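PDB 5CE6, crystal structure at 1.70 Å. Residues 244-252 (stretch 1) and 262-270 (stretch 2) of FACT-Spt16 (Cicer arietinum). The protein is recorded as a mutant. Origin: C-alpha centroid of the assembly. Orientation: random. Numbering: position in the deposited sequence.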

# COMPACT_ATOMS: atom_id res chain seq x y z
N THR A 244 13.82 -3.79 14.28
CA THR A 244 12.84 -2.75 13.95
C THR A 244 11.43 -3.35 13.96
O THR A 244 10.48 -2.74 14.47
N GLU A 245 11.30 -4.55 13.41
CA GLU A 245 10.03 -5.28 13.47
C GLU A 245 9.52 -5.40 14.89
O GLU A 245 8.34 -5.15 15.16
N LYS A 246 10.40 -5.81 15.80
CA LYS A 246 10.03 -6.01 17.19
C LYS A 246 9.48 -4.75 17.83
O LYS A 246 8.54 -4.80 18.63
N VAL A 247 10.07 -3.61 17.48
CA VAL A 247 9.64 -2.33 18.03
C VAL A 247 8.27 -1.92 17.48
O VAL A 247 7.43 -1.37 18.20
N ILE A 248 8.05 -2.18 16.19
CA ILE A 248 6.75 -1.90 15.59
C ILE A 248 5.65 -2.71 16.28
O ILE A 248 4.61 -2.15 16.66
N LEU A 249 5.90 -4.00 16.46
CA LEU A 249 4.90 -4.92 17.03
C LEU A 249 4.73 -4.77 18.54
O LEU A 249 3.74 -5.23 19.11
N ASP A 250 5.69 -4.12 19.19
CA ASP A 250 5.51 -3.70 20.57
C ASP A 250 5.78 -2.21 20.68
O ASP A 250 6.79 -1.80 21.26
N PRO A 251 4.87 -1.38 20.13
CA PRO A 251 5.05 0.07 20.03
C PRO A 251 5.33 0.72 21.39
O PRO A 251 5.80 1.85 21.44
N ALA A 252 5.04 -0.01 22.46
CA ALA A 252 5.45 0.37 23.81
C ALA A 252 6.96 0.62 23.86
O ALA A 252 7.42 1.55 24.52
N ASN A 262 -3.78 -4.16 17.30
CA ASN A 262 -4.21 -3.57 16.04
C ASN A 262 -3.04 -3.28 15.12
O ASN A 262 -3.24 -2.85 13.98
N VAL A 263 -1.82 -3.53 15.59
CA VAL A 263 -0.61 -3.15 14.85
C VAL A 263 0.04 -4.32 14.11
O VAL A 263 0.19 -5.42 14.66
N ASP A 264 0.42 -4.09 12.85
CA ASP A 264 1.24 -5.04 12.11
C ASP A 264 2.30 -4.28 11.32
O ASP A 264 2.30 -3.05 11.30
N ILE A 265 3.21 -5.01 10.69
CA ILE A 265 4.21 -4.37 9.84
C ILE A 265 3.70 -4.42 8.40
O ILE A 265 3.08 -5.39 7.98
N CYS A 266 3.95 -3.36 7.63
CA CYS A 266 3.49 -3.34 6.24
C CYS A 266 4.34 -4.23 5.36
O CYS A 266 3.86 -4.80 4.38
N TYR A 267 5.62 -4.30 5.71
CA TYR A 267 6.59 -5.09 4.97
C TYR A 267 7.81 -5.21 5.87
O TYR A 267 7.94 -4.43 6.82
N PRO A 268 8.69 -6.20 5.61
CA PRO A 268 9.88 -6.31 6.45
C PRO A 268 10.74 -5.08 6.23
O PRO A 268 11.01 -4.75 5.08
N PRO A 269 11.12 -4.39 7.32
CA PRO A 269 11.87 -3.13 7.22
C PRO A 269 13.08 -3.27 6.31
O PRO A 269 13.71 -4.32 6.29
N ILE A 270 13.37 -2.21 5.57
CA ILE A 270 14.44 -2.25 4.58
C ILE A 270 15.62 -1.45 5.10
O ILE A 270 15.47 -0.28 5.42

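The last turns of a helix, 244-249, lie against a strand that runs nearly antiparallel to them, at 160° with the axes 7.9 Å apart at closest approach. No hydrogen bond crosses between the stretches, and the contact is made by van der Waals packing, mostly of side chains, with some backbone atoms taking part.

Thr244 opens it. Its CA-to-CB bond points toward stretch 2, and with chi1 at m its methyl CG2 lies 3.8 Å from CG of Pro269, while OG1 is satisfied elsewhere in the structure. One residue on, Glu245 starts sideways, with chi1 at -95° between wells, and its chain then bends inward: CG comes 3.6 Å from CD of Pro269, and CD 3.5 Å from CD1 of Ile265. Both CG and the carboxylate carbon lie against apolar groups, and the carboxylate makes no salt bridge to stretch 2. Lys246 points away and Val247 is out of reach, which leaves the next inward position to Ile248, one helical turn after Thr244.

Ile248 is the hub. In the m, t rotamer its CG2 packs 3.7 Å from CG2 of Ile265, which points toward the helix in the p, t rotamer, and 3.9 Å from CG1 of Val263, and its CD1 reaches to 4.4 Å from CG of Pro269. Its backbone joins in, with O 3.3 Å from CG1 of Val263. Leu249 (m, t) leaves sideways but brings CD2 to 4.0 Å from CG2 of Ile265 and 3.8 Å from CA of Asp264. The CA-to-CB bond of Asp264 points away, but its OD1 comes back to 3.9 Å from CD2 of Leu249; the same OD1 accepts a weak 2.7 Å hydrogen bond from N of Ile265.

Asp250 leaves helical geometry and points away. Pro251 then turns back toward the strand, its CG 4.4 Å from CG2 of Val263, whose chi1 is t. The rule is simple: Thr244 and Ile248, a turn apart, both point inward; Thr244 meets Pro269, while Ile248 spans the alternate strand residues Val263 and Ile265 and also reaches Pro269.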

# COMPACT_ATOMS: atom_id res chain seq x y z
CB THR A 244 13.16 -2.11 12.59
OG1 THR A 244 14.47 -1.53 12.64
CG2 THR A 244 12.15 -1.01 12.24
CB GLU A 245 10.19 -6.69 12.90
CG GLU A 245 9.81 -6.85 11.45
CD GLU A 245 9.65 -8.31 11.06
OE1 GLU A 245 8.98 -9.06 11.80
OE2 GLU A 245 10.21 -8.71 10.02
CB LYS A 246 11.23 -6.51 17.99
CG LYS A 246 11.66 -7.90 17.61
CD LYS A 246 12.59 -8.49 18.67
CE LYS A 246 14.02 -8.58 18.18
NZ LYS A 246 14.92 -9.17 19.22
CB VAL A 247 10.69 -1.24 17.77
CG1 VAL A 247 10.18 0.10 18.23
CG2 VAL A 247 11.99 -1.57 18.50
CB ILE A 248 6.74 -2.21 14.08
CG1 ILE A 248 7.68 -1.26 13.34
CG2 ILE A 248 5.34 -2.08 13.50
CD1 ILE A 248 7.94 -1.69 11.92
CB LEU A 249 5.24 -6.37 16.67
CG LEU A 249 5.27 -6.65 15.16
CD1 LEU A 249 5.64 -8.08 14.88
CD2 LEU A 249 3.93 -6.32 14.52
CB ASP A 250 6.42 -4.49 21.51
CG ASP A 250 6.12 -4.19 22.97
OD1 ASP A 250 5.02 -3.69 23.26
OD2 ASP A 250 7.00 -4.45 23.82
CB PRO A 251 3.70 0.54 19.48
CG PRO A 251 2.75 -0.55 19.76
CD PRO A 251 3.54 -1.80 19.66
CB ALA A 252 5.09 -0.71 24.77
CB ASN A 262 -4.97 -2.27 16.30
CG ASN A 262 -6.33 -2.50 16.95
OD1 ASN A 262 -6.97 -3.51 16.71
ND2 ASN A 262 -6.77 -1.53 17.75
CB VAL A 263 0.45 -2.55 15.81
CG1 VAL A 263 1.74 -2.24 15.05
CG2 VAL A 263 -0.09 -1.30 16.47
CB ASP A 264 0.38 -5.90 11.17
CG ASP A 264 1.09 -7.17 10.74
OD1 ASP A 264 2.20 -7.45 11.24
OD2 ASP A 264 0.53 -7.91 9.90
CB ILE A 265 5.60 -5.05 9.93
CG1 ILE A 265 5.55 -6.48 9.39
CG2 ILE A 265 6.11 -5.05 11.37
CD1 ILE A 265 6.90 -7.14 9.22
CB CYS A 266 3.52 -1.93 5.67
SG CYS A 266 2.41 -0.82 6.50
CB TYR A 267 6.96 -4.42 3.64
CG TYR A 267 7.51 -3.01 3.79
CD1 TYR A 267 8.86 -2.79 3.99
CD2 TYR A 267 6.67 -1.91 3.74
CE1 TYR A 267 9.36 -1.50 4.12
CE2 TYR A 267 7.15 -0.63 3.88
CZ TYR A 267 8.50 -0.43 4.07
OH TYR A 267 8.99 0.86 4.20
CB PRO A 268 10.60 -7.54 5.89
CG PRO A 268 9.49 -8.35 5.25
CD PRO A 268 8.57 -7.32 4.67
CB PRO A 269 12.30 -2.88 8.66
CG PRO A 269 11.11 -3.40 9.45
CD PRO A 269 10.73 -4.67 8.72
CB ILE A 270 13.96 -1.65 3.25
CG1 ILE A 270 12.90 -2.57 2.62
CG2 ILE A 270 15.15 -1.42 2.29
CD1 ILE A 270 12.07 -1.89 1.52